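Local coordinates for protein acetyl xylan esterase (Geobacillus stearothermophilus, PDB 5BN1) that cleaves acetyl side groups from the xylose backbone units of xylan and xylo-oligosaccharides as a serine esterase of the GDSL family, at residues 9-14 against 205-210; 36-41 against 56-61; 91-96 against 106-111; 137-142 against 174-179. The protein carries 1 engineered substitution. All coordinates share one frame; numbering follows the deposited sequence.

Interaction 1 (9-14 against 205-210); sequences LLFIGD and RAFLRE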
# COMPACT_ATOMS: atom_id res chain seq x y z
N LEU A 9 -21.59 8.32 -28.83
CA LEU A 9 -20.42 9.07 -29.24
C LEU A 9 -19.24 8.42 -28.59
O LEU A 9 -19.20 8.29 -27.35
CB LEU A 9 -20.54 10.53 -28.81
CG LEU A 9 -19.26 11.40 -28.78
CD1 LEU A 9 -18.59 11.48 -30.15
CD2 LEU A 9 -19.67 12.78 -28.36
N LEU A 10 -18.27 7.96 -29.37
CA LEU A 10 -17.15 7.22 -28.91
C LEU A 10 -15.94 8.04 -29.22
O LEU A 10 -15.69 8.46 -30.34
CB LEU A 10 -17.03 5.84 -29.56
CG LEU A 10 -15.90 4.94 -29.18
CD1 LEU A 10 -16.34 3.49 -29.39
CD2 LEU A 10 -14.67 5.14 -30.03
N PHE A 11 -15.06 8.27 -28.20
CA PHE A 11 -13.80 9.01 -28.33
C PHE A 11 -12.69 8.00 -28.27
O PHE A 11 -12.63 7.07 -27.47
CB PHE A 11 -13.63 10.00 -27.17
CG PHE A 11 -14.54 11.17 -27.19
CD1 PHE A 11 -14.11 12.33 -27.71
CD2 PHE A 11 -15.78 11.11 -26.50
CE1 PHE A 11 -14.89 13.48 -27.71
CE2 PHE A 11 -16.55 12.25 -26.46
CZ PHE A 11 -16.15 13.41 -27.05
N ILE A 12 -11.72 8.23 -29.20
CA ILE A 12 -10.56 7.39 -29.26
C ILE A 12 -9.31 8.26 -29.52
O ILE A 12 -9.37 9.35 -30.11
CB ILE A 12 -10.69 6.17 -30.19
CG1 ILE A 12 -9.63 5.09 -29.90
CG2 ILE A 12 -10.74 6.65 -31.64
CD1 ILE A 12 -9.87 3.72 -30.56
N GLY A 13 -8.18 7.82 -28.95
CA GLY A 13 -6.98 8.54 -29.01
C GLY A 13 -5.99 7.98 -27.99
O GLY A 13 -6.00 6.82 -27.63
N ASP A 14 -5.08 8.90 -27.59
CA ASP A 14 -3.94 8.61 -26.67
C ASP A 14 -4.23 9.08 -25.23
O ASP A 14 -5.36 9.18 -24.87
CB ASP A 14 -2.70 9.18 -27.32
CG ASP A 14 -2.79 10.62 -27.57
OD1 ASP A 14 -3.50 11.35 -26.84
OD2 ASP A 14 -2.23 11.10 -28.57
N ARG A 205 -13.79 22.98 -25.40
CA ARG A 205 -14.42 24.10 -26.03
C ARG A 205 -14.28 23.98 -27.58
O ARG A 205 -15.26 24.20 -28.29
CB ARG A 205 -13.74 25.37 -25.56
CG ARG A 205 -14.28 26.59 -26.22
CD ARG A 205 -13.57 27.86 -25.78
NE ARG A 205 -14.21 29.06 -26.30
CZ ARG A 205 -13.57 30.15 -26.66
NH1 ARG A 205 -12.29 30.27 -26.50
NH2 ARG A 205 -14.25 31.21 -27.14
N ALA A 206 -13.11 23.54 -28.02
CA ALA A 206 -12.95 23.36 -29.52
C ALA A 206 -13.79 22.25 -30.01
O ALA A 206 -14.41 22.41 -31.15
CB ALA A 206 -11.49 23.16 -29.82
N PHE A 207 -13.91 21.13 -29.35
CA PHE A 207 -14.77 20.02 -29.71
C PHE A 207 -16.21 20.50 -29.79
O PHE A 207 -16.93 20.24 -30.80
CB PHE A 207 -14.57 18.85 -28.84
CG PHE A 207 -15.43 17.70 -29.21
CD1 PHE A 207 -16.72 17.57 -28.73
CD2 PHE A 207 -14.93 16.73 -30.08
CE1 PHE A 207 -17.51 16.51 -29.11
CE2 PHE A 207 -15.72 15.66 -30.45
CZ PHE A 207 -17.01 15.55 -29.95
N LEU A 208 -16.66 21.11 -28.68
CA LEU A 208 -18.04 21.53 -28.61
C LEU A 208 -18.43 22.49 -29.72
O LEU A 208 -19.56 22.35 -30.31
CB LEU A 208 -18.32 22.12 -27.21
CG LEU A 208 -18.38 21.10 -26.07
CD1 LEU A 208 -18.29 21.74 -24.72
CD2 LEU A 208 -19.62 20.20 -26.12
N ARG A 209 -17.56 23.40 -30.06
CA ARG A 209 -17.81 24.39 -31.10
C ARG A 209 -18.14 23.63 -32.39
O ARG A 209 -19.12 23.91 -33.12
CB ARG A 209 -16.66 25.30 -31.22
CG ARG A 209 -16.86 26.32 -32.36
CD ARG A 209 -15.57 26.99 -32.66
NE ARG A 209 -15.60 28.22 -33.40
CZ ARG A 209 -14.51 28.84 -33.88
NH1 ARG A 209 -13.27 28.32 -33.69
NH2 ARG A 209 -14.65 30.00 -34.54
N GLU A 210 -17.33 22.62 -32.71
CA GLU A 210 -17.50 21.91 -34.00
C GLU A 210 -18.77 21.07 -34.04
O GLU A 210 -19.35 20.89 -35.17
CB GLU A 210 -16.28 21.04 -34.27
CG GLU A 210 -16.33 20.27 -35.60
CD GLU A 210 -16.27 21.16 -36.84
OE1 GLU A 210 -16.13 22.43 -36.78
OE2 GLU A 210 -16.32 20.46 -37.96

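Interaction 2 (36-41 against 56-61); sequences GYVAYV and VVNKGI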
# COMPACT_ATOMS: atom_id res chain seq x y z
N GLY A 36 -10.42 14.51 -18.13
CA GLY A 36 -9.96 15.52 -19.07
C GLY A 36 -11.13 15.87 -20.00
O GLY A 36 -12.32 15.94 -19.68
N TYR A 37 -10.70 16.19 -21.23
CA TYR A 37 -11.63 16.91 -22.13
C TYR A 37 -12.88 16.05 -22.44
O TYR A 37 -13.92 16.66 -22.62
CB TYR A 37 -11.00 17.41 -23.45
CG TYR A 37 -10.74 16.38 -24.54
CD1 TYR A 37 -9.62 15.55 -24.56
CD2 TYR A 37 -11.73 16.13 -25.50
CE1 TYR A 37 -9.42 14.55 -25.52
CE2 TYR A 37 -11.52 15.14 -26.44
CZ TYR A 37 -10.43 14.37 -26.45
OH TYR A 37 -10.23 13.31 -27.39
N VAL A 38 -12.76 14.74 -22.53
CA VAL A 38 -13.95 13.91 -22.78
C VAL A 38 -15.01 14.13 -21.67
O VAL A 38 -16.13 14.44 -21.93
CB VAL A 38 -13.58 12.47 -22.95
CG1 VAL A 38 -14.83 11.57 -23.07
CG2 VAL A 38 -12.70 12.28 -24.20
N ALA A 39 -14.53 14.04 -20.44
CA ALA A 39 -15.45 14.24 -19.36
C ALA A 39 -16.02 15.63 -19.38
O ALA A 39 -17.20 15.81 -18.99
CB ALA A 39 -14.77 13.96 -18.03
N TYR A 40 -15.21 16.63 -19.66
CA TYR A 40 -15.66 17.99 -19.68
C TYR A 40 -16.73 18.25 -20.75
O TYR A 40 -17.71 18.96 -20.56
CB TYR A 40 -14.54 19.01 -19.79
CG TYR A 40 -13.48 18.98 -18.73
CD1 TYR A 40 -13.70 18.34 -17.56
CD2 TYR A 40 -12.37 19.68 -18.89
CE1 TYR A 40 -12.68 18.28 -16.58
CE2 TYR A 40 -11.32 19.63 -17.96
CZ TYR A 40 -11.51 18.97 -16.83
OH TYR A 40 -10.50 18.95 -15.81
N VAL A 41 -16.50 17.64 -21.94
CA VAL A 41 -17.49 17.70 -22.98
C VAL A 41 -18.82 17.12 -22.50
O VAL A 41 -19.87 17.75 -22.70
CB VAL A 41 -16.93 16.98 -24.26
CG1 VAL A 41 -18.08 16.65 -25.20
CG2 VAL A 41 -15.81 17.77 -24.95
N VAL A 56 -21.90 8.24 -24.14
CA VAL A 56 -20.47 8.50 -24.44
C VAL A 56 -19.59 7.43 -23.89
O VAL A 56 -19.74 6.95 -22.76
CB VAL A 56 -20.06 9.91 -23.97
CG1 VAL A 56 -18.58 10.19 -24.28
CG2 VAL A 56 -20.92 10.96 -24.56
N VAL A 57 -18.61 6.98 -24.72
CA VAL A 57 -17.65 5.96 -24.41
C VAL A 57 -16.22 6.55 -24.68
O VAL A 57 -16.04 7.25 -25.66
CB VAL A 57 -17.83 4.70 -25.31
CG1 VAL A 57 -16.94 3.60 -24.86
CG2 VAL A 57 -19.29 4.23 -25.32
N ASN A 58 -15.29 6.29 -23.75
CA ASN A 58 -13.92 6.71 -23.89
C ASN A 58 -13.03 5.56 -24.06
O ASN A 58 -12.81 4.70 -23.21
CB ASN A 58 -13.51 7.53 -22.65
CG ASN A 58 -12.13 8.16 -22.81
OD1 ASN A 58 -11.34 7.78 -23.68
ND2 ASN A 58 -11.79 9.09 -21.90
N LYS A 59 -12.46 5.44 -25.28
CA LYS A 59 -11.53 4.40 -25.66
C LYS A 59 -10.09 4.85 -25.82
O LYS A 59 -9.25 4.19 -26.45
CB LYS A 59 -12.03 3.60 -26.93
CG LYS A 59 -13.29 2.81 -26.59
CD LYS A 59 -13.07 1.66 -25.73
CE LYS A 59 -14.28 0.70 -25.69
NZ LYS A 59 -14.00 -0.52 -24.89
N GLY A 60 -9.76 6.00 -25.21
CA GLY A 60 -8.38 6.48 -25.23
C GLY A 60 -7.43 5.52 -24.55
O GLY A 60 -7.86 4.89 -23.50
N ILE A 61 -6.20 5.38 -25.05
CA ILE A 61 -5.20 4.64 -24.37
C ILE A 61 -3.88 5.39 -24.40
O ILE A 61 -3.33 5.69 -25.45
CB ILE A 61 -5.05 3.24 -24.97
CG1 ILE A 61 -6.33 2.51 -24.78
CG2 ILE A 61 -3.92 2.47 -24.34
CD1 ILE A 61 -6.31 1.08 -25.17

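Interaction 3 (91-96 against 106-111); sequences INDVWR and KHVYLD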
# COMPACT_ATOMS: atom_id res chain seq x y z
N ILE A 91 -0.04 12.84 -31.66
CA ILE A 91 0.96 13.34 -30.76
C ILE A 91 2.13 12.39 -30.56
O ILE A 91 3.28 12.81 -30.64
CB ILE A 91 0.34 13.73 -29.42
CG1 ILE A 91 -0.48 15.00 -29.56
CG2 ILE A 91 1.46 13.99 -28.35
CD1 ILE A 91 -1.34 15.40 -28.38
N ASN A 92 1.86 11.11 -30.32
CA ASN A 92 2.89 10.14 -30.04
C ASN A 92 3.65 9.76 -31.33
O ASN A 92 4.85 9.57 -31.33
CB ASN A 92 2.38 8.96 -29.35
CG ASN A 92 1.92 9.31 -27.95
OD1 ASN A 92 2.74 9.88 -27.19
ND2 ASN A 92 0.79 8.92 -27.57
N ASP A 93 2.88 9.69 -32.44
CA ASP A 93 3.44 9.41 -33.76
C ASP A 93 4.60 10.33 -34.04
O ASP A 93 5.62 9.92 -34.63
CB ASP A 93 2.34 9.55 -34.78
CG ASP A 93 1.10 8.77 -34.45
OD1 ASP A 93 0.45 9.03 -33.35
OD2 ASP A 93 0.65 7.86 -35.20
N VAL A 94 4.47 11.60 -33.69
CA VAL A 94 5.41 12.65 -33.78
C VAL A 94 6.43 12.58 -32.63
O VAL A 94 7.63 12.67 -32.84
CB VAL A 94 4.73 14.01 -33.85
CG1 VAL A 94 5.71 15.11 -33.82
CG2 VAL A 94 3.86 14.09 -35.14
N TRP A 95 5.91 12.61 -31.41
CA TRP A 95 6.79 12.80 -30.23
C TRP A 95 7.92 11.81 -30.20
O TRP A 95 9.04 12.19 -29.88
CB TRP A 95 5.96 12.72 -28.97
CG TRP A 95 6.52 13.41 -27.75
CD1 TRP A 95 7.58 14.25 -27.68
CD2 TRP A 95 5.82 13.53 -26.50
NE1 TRP A 95 7.69 14.78 -26.39
CE2 TRP A 95 6.61 14.36 -25.66
CE3 TRP A 95 4.69 12.92 -26.01
CZ2 TRP A 95 6.15 14.68 -24.35
CZ3 TRP A 95 4.29 13.18 -24.72
CH2 TRP A 95 5.05 14.07 -23.93
N ARG A 96 7.64 10.55 -30.48
CA ARG A 96 8.69 9.55 -30.50
C ARG A 96 9.89 9.86 -31.33
O ARG A 96 11.04 9.48 -31.06
CB ARG A 96 8.15 8.15 -30.75
CG ARG A 96 7.17 7.60 -29.77
CD ARG A 96 7.71 7.34 -28.37
NE ARG A 96 7.65 8.57 -27.59
CZ ARG A 96 6.55 9.07 -27.03
NH1 ARG A 96 6.63 10.23 -26.34
NH2 ARG A 96 5.35 8.53 -27.21
N LYS A 106 9.53 2.82 -33.12
CA LYS A 106 8.48 3.45 -32.40
C LYS A 106 7.86 4.70 -33.08
O LYS A 106 6.83 5.25 -32.57
CB LYS A 106 9.04 3.96 -31.07
CG LYS A 106 9.51 2.78 -30.19
CD LYS A 106 9.75 3.40 -28.81
CE LYS A 106 8.48 3.37 -27.92
NZ LYS A 106 8.68 2.39 -26.82
N HIS A 107 8.53 5.12 -34.16
CA HIS A 107 8.15 6.33 -34.94
C HIS A 107 7.02 5.90 -35.87
O HIS A 107 7.08 4.85 -36.41
CB HIS A 107 9.26 6.87 -35.75
CG HIS A 107 10.50 7.25 -34.96
ND1 HIS A 107 11.64 7.70 -35.54
CD2 HIS A 107 10.73 7.24 -33.60
CE1 HIS A 107 12.56 7.93 -34.61
NE2 HIS A 107 12.01 7.68 -33.45
N VAL A 108 6.06 6.75 -36.05
CA VAL A 108 5.06 6.57 -37.13
C VAL A 108 5.22 7.77 -38.01
O VAL A 108 4.76 8.88 -37.71
CB VAL A 108 3.64 6.43 -36.58
CG1 VAL A 108 2.65 6.34 -37.71
CG2 VAL A 108 3.49 5.26 -35.69
N TYR A 109 5.90 7.63 -39.16
CA TYR A 109 6.26 8.65 -40.11
C TYR A 109 5.01 9.00 -40.95
O TYR A 109 4.03 8.25 -40.86
CB TYR A 109 7.42 8.17 -40.98
CG TYR A 109 8.69 7.97 -40.19
CD1 TYR A 109 9.27 9.00 -39.48
CD2 TYR A 109 9.38 6.73 -40.25
CE1 TYR A 109 10.41 8.79 -38.75
CE2 TYR A 109 10.48 6.51 -39.42
CZ TYR A 109 11.01 7.55 -38.78
OH TYR A 109 12.20 7.39 -38.05
N LEU A 110 5.14 10.11 -41.64
CA LEU A 110 3.94 10.70 -42.26
C LEU A 110 3.26 9.76 -43.19
O LEU A 110 2.06 9.77 -43.30
CB LEU A 110 4.34 12.01 -42.90
CG LEU A 110 3.16 12.93 -43.35
CD1 LEU A 110 2.52 13.50 -42.07
CD2 LEU A 110 3.62 14.02 -44.23
N ASP A 111 4.06 8.99 -43.98
CA ASP A 111 3.41 8.02 -44.85
C ASP A 111 2.57 6.98 -44.19
O ASP A 111 1.45 6.71 -44.60
CB ASP A 111 4.44 7.34 -45.79
CG ASP A 111 5.50 6.54 -45.09
OD1 ASP A 111 5.95 6.88 -43.97
OD2 ASP A 111 5.92 5.49 -45.62

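Interaction 4 (137-142 against 174-179); sequences FYIEGN and AAFNEV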
# COMPACT_ATOMS: atom_id res chain seq x y z
N PHE A 137 -1.77 18.12 -31.47
CA PHE A 137 -1.33 19.43 -31.15
C PHE A 137 0.00 19.34 -30.36
O PHE A 137 0.34 18.27 -29.86
CB PHE A 137 -2.38 20.19 -30.24
CG PHE A 137 -2.67 19.54 -28.91
CD1 PHE A 137 -1.80 19.80 -27.88
CD2 PHE A 137 -3.72 18.67 -28.74
CE1 PHE A 137 -2.01 19.14 -26.65
CE2 PHE A 137 -3.93 18.02 -27.57
CZ PHE A 137 -3.05 18.22 -26.53
N TYR A 138 0.63 20.50 -30.28
CA TYR A 138 1.86 20.65 -29.47
C TYR A 138 1.78 22.00 -28.88
O TYR A 138 1.59 23.00 -29.60
CB TYR A 138 3.10 20.40 -30.27
CG TYR A 138 4.39 20.28 -29.49
CD1 TYR A 138 4.49 19.37 -28.47
CD2 TYR A 138 5.51 21.00 -29.85
CE1 TYR A 138 5.66 19.18 -27.78
CE2 TYR A 138 6.70 20.82 -29.13
CZ TYR A 138 6.76 19.90 -28.14
OH TYR A 138 8.00 19.73 -27.51
N ILE A 139 1.89 22.08 -27.53
CA ILE A 139 1.65 23.35 -26.90
C ILE A 139 2.93 24.16 -26.90
O ILE A 139 3.78 24.15 -25.99
CB ILE A 139 1.07 23.13 -25.46
CG1 ILE A 139 -0.16 22.29 -25.52
CG2 ILE A 139 0.83 24.51 -24.78
CD1 ILE A 139 -0.73 21.85 -24.17
N GLU A 140 3.17 24.86 -28.02
CA GLU A 140 4.43 25.52 -28.33
C GLU A 140 4.10 26.58 -29.38
O GLU A 140 3.52 26.18 -30.42
CB GLU A 140 5.46 24.47 -28.94
CG GLU A 140 6.67 25.13 -29.51
CD GLU A 140 7.36 26.06 -28.56
OE1 GLU A 140 7.79 25.60 -27.43
OE2 GLU A 140 7.47 27.31 -28.85
N GLY A 141 4.28 27.85 -29.11
CA GLY A 141 3.87 28.91 -30.04
C GLY A 141 4.86 29.20 -31.13
O GLY A 141 4.48 29.86 -32.12
N ASN A 142 6.07 28.69 -31.02
CA ASN A 142 7.08 28.90 -32.11
C ASN A 142 6.89 27.89 -33.20
O ASN A 142 7.22 26.71 -33.05
CB ASN A 142 8.50 28.90 -31.59
CG ASN A 142 9.55 29.09 -32.68
OD1 ASN A 142 9.20 29.46 -33.79
ND2 ASN A 142 10.78 28.74 -32.39
N ALA A 174 -4.92 25.28 -33.48
CA ALA A 174 -5.35 26.65 -33.54
C ALA A 174 -5.99 27.09 -32.21
O ALA A 174 -5.75 28.24 -31.85
CB ALA A 174 -6.42 26.78 -34.61
N ALA A 175 -6.63 26.15 -31.54
CA ALA A 175 -7.29 26.47 -30.22
C ALA A 175 -6.18 26.83 -29.22
O ALA A 175 -6.25 27.85 -28.50
CB ALA A 175 -8.13 25.35 -29.79
N PHE A 176 -5.11 26.03 -29.20
CA PHE A 176 -3.98 26.39 -28.29
C PHE A 176 -3.24 27.64 -28.72
O PHE A 176 -2.78 28.42 -27.95
CB PHE A 176 -3.03 25.24 -28.13
CG PHE A 176 -3.52 24.17 -27.18
CD1 PHE A 176 -3.52 24.46 -25.79
CD2 PHE A 176 -3.91 22.95 -27.60
CE1 PHE A 176 -3.97 23.51 -24.94
CE2 PHE A 176 -4.35 21.99 -26.74
CZ PHE A 176 -4.45 22.33 -25.37
N ASN A 177 -3.05 27.80 -30.05
CA ASN A 177 -2.30 28.92 -30.51
C ASN A 177 -2.90 30.25 -30.02
O ASN A 177 -2.11 31.17 -29.73
CB ASN A 177 -2.30 28.93 -32.04
CG ASN A 177 -1.43 27.84 -32.65
OD1 ASN A 177 -0.66 27.21 -31.96
ND2 ASN A 177 -1.62 27.60 -33.96
N GLU A 178 -4.22 30.31 -29.97
CA GLU A 178 -4.87 31.59 -29.48
C GLU A 178 -4.46 31.89 -28.04
O GLU A 178 -4.04 32.99 -27.71
CB GLU A 178 -6.31 31.44 -29.63
CG GLU A 178 -7.08 32.67 -29.06
CD GLU A 178 -6.86 34.00 -29.82
OE1 GLU A 178 -6.41 34.05 -31.05
OE2 GLU A 178 -7.16 35.01 -29.09
N VAL A 179 -4.44 30.85 -27.22
CA VAL A 179 -4.05 31.08 -25.81
C VAL A 179 -2.56 31.40 -25.65
O VAL A 179 -2.11 32.07 -24.74
CB VAL A 179 -4.52 29.88 -24.96
CG1 VAL A 179 -4.09 30.03 -23.51
CG2 VAL A 179 -6.05 29.76 -25.04

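Interaction 1 (9-14 against 205-210)
Phe11 on the sheet strand and Phe207 on the C-terminal helix bring their backbones no nearer than 11.1 Å, CA to CA, so strand 9-13 and helix 205-210 are bridged by side chains alone. The two phenylalanines reach for each other from opposite directions and meet half-way. CE1 of Phe11 lies over one face of the Phe207 ring, displaced toward its rim, and comes 3.6 Å from Phe207 CE2; CZ of Phe11 is 3.7 Å from Phe207 CZ. With centroids 5.1 Å apart and planes inclined at 47°, the rings meet obliquely. Phe207 spans the gap because its CG stands anti to the backbone N (chi1 -179°), which carries the ring straight out from the helix. Leu9, two residues back on the same side of the strand, adds CD2 at 4.2 Å from Phe207 CZ, while its CD1 rests above a face of the Phe11 ring, again near the rim. All three residues are buried, and the contact is purely apolar. An alanine in place of Phe207 is likely to open a gap between sheet and helix, with the end of the Phe11 ring and Leu9 CD2 losing their partner. The parallel sheet of this SGNH hydrolase continues on both sides of the strand, which bonds through its backbone to Val57 and to Ser86 of the neighbouring strands. Phe11 also packs on Val38 and Phe207 on Val41, both of helix 37-48, and both rings touch Ser86 of strand 84-88.

Interaction 2 (36-41 against 56-61)
Val38, on the first turn of helix 37-48, rests on Val56 and Asn58, alternate residues of strand 56-58 that face the helix. The closer packing is around the Asn58 amide: ND2 lies 4.0 Å from Val38 CB and about as far from both methyls, so the branched side chain sits against the nitrogen end of the amide. Toward the start of the strand the fit is looser, a single methyl contact of 4.2 Å between CG1 of Val38 and CG1 of Val56. Neither end is a solvent edge, for all three residues are buried. Asn58 CG is anti to the backbone N (chi1 -172°), which projects the amide off the sheet; its OD1 then takes a bond from Gly60 N, 2.8 Å long and nearly straight at 163°, closing an Asx turn where the chain leaves the strand. ND2 gives bonds to Thr17 O and Leu33 O. The Asn58 side chain lies about 10 Å from that of Ser15, the inferred nucleophile. Chemically, Val38 supplies only an apolar cover, while the buried amide beneath it is satisfied by backbone groups at both ends.

Interaction 3 (91-96 against 106-111)
Asp93 and Val108 mark a close backbone contact between the first turns of helix 91-99 and the connection that leads into helix 110-124, next to the active site. Their CA atoms are 4.7 Å apart, and Val108 N gives a weak bond at 3.5 Å to Asp93 O, which also accepts from Gln97 NE2. The two side chains run abreast, with Asp93 OD2 3.6 Å from Val108 CG1. That carboxylate oxygen is not left to the methyls: it accepts from Val66 N, at the start of helix 66-78. A turn further on, Arg96 lays the aliphatic start of its chain on the other segment, CB being 3.7 Å from Lys106 O, and its CD meets Lys106 CE at 4.1 Å. Bends at chi2 (-66°) and chi3 (85°) then fold the guanidinium back over its own helix. There NH2 bonds Asn92 OD1 at 2.9 Å, from above the carbonyl plane, and NH1 forms a salt bridge with Asp99. The His107 ring sits by the Arg96 carbonyl, its NE2 bonded to Leu100 O and its ND1 paired with Tyr109 OH at 2.6 Å. Arg96, on OD1, and Asn64 O, on ND2, probably help to orient the Asn92 amide. Asn92 and Gly63 are the inferred transition-state stabilisers, consistent with the SGNH oxyanion hole, where glycine and asparagine help the serine's backbone N stabilise the oxyanion.

Interaction 4 (137-142 against 174-179)
Phe176 presses its CE2 onto one face of the Phe137 ring, 3.5 Å above the plane and over its centre, while a face of its own ring receives Ile139. The aromatic pair is oblique, with planes at 39° and centroids 4.7 Å apart, and its shortest approach is also 3.5 Å, from Phe137 CD1 to Phe176 CE2. Ile139 makes a CH-pi contact: CG1 stands 4.0 Å from the Phe176 centroid, only 9° off the ring normal, and Ile139 CD1 comes 3.7 Å from Phe176 CE1. Ile139 is the centre of an inverse gamma turn in the loop that follows strand 130-134 of the SGNH hydrolase fold. Its contact with Phe176 joins this loop to helix 172-180. The Ile139 side chain is about 7 Å from those of the inferred charge-relay residues Asp191 and His194. Phe137 holds its CG between the backbone N and the carbonyl carbon (chi1 60°), which turns the ring toward the helix. An alanine replacing Phe176 would probably leave the Phe137 face and Ile139 CG1 without their cover and the loop less firmly seated. Further along, Asn142 N bonds the anti lone pair of Glu140 OE2 at 2.9 Å, and Glu140 OE1 forms a salt bridge with Arg192.

Interaction 1 spans most of the chain, and the other three fall within its span in the order 2, 3, 4. Interactions 1 and 2 have centres 8 Å apart and share the sheet: strands 8-13 and 55-58 are neighbours, joined by probable hydrogen bonds from Phe11 to Val57 and Lys59. Interactions 2 and 3 lie on opposite sides of the chain's centre, about 22 Å apart between centres. Interaction 4, about 17 Å from interaction 1 between centres, meets it where Ala175 touches Ala206, helix to helix, and meets interaction 3 where Ile91 packs on Phe137. Thus 1 and 2 join helices to the sheet, whereas 3 and 4 probably link the surroundings of the inferred catalytic residues to a subunit interface of the octamer.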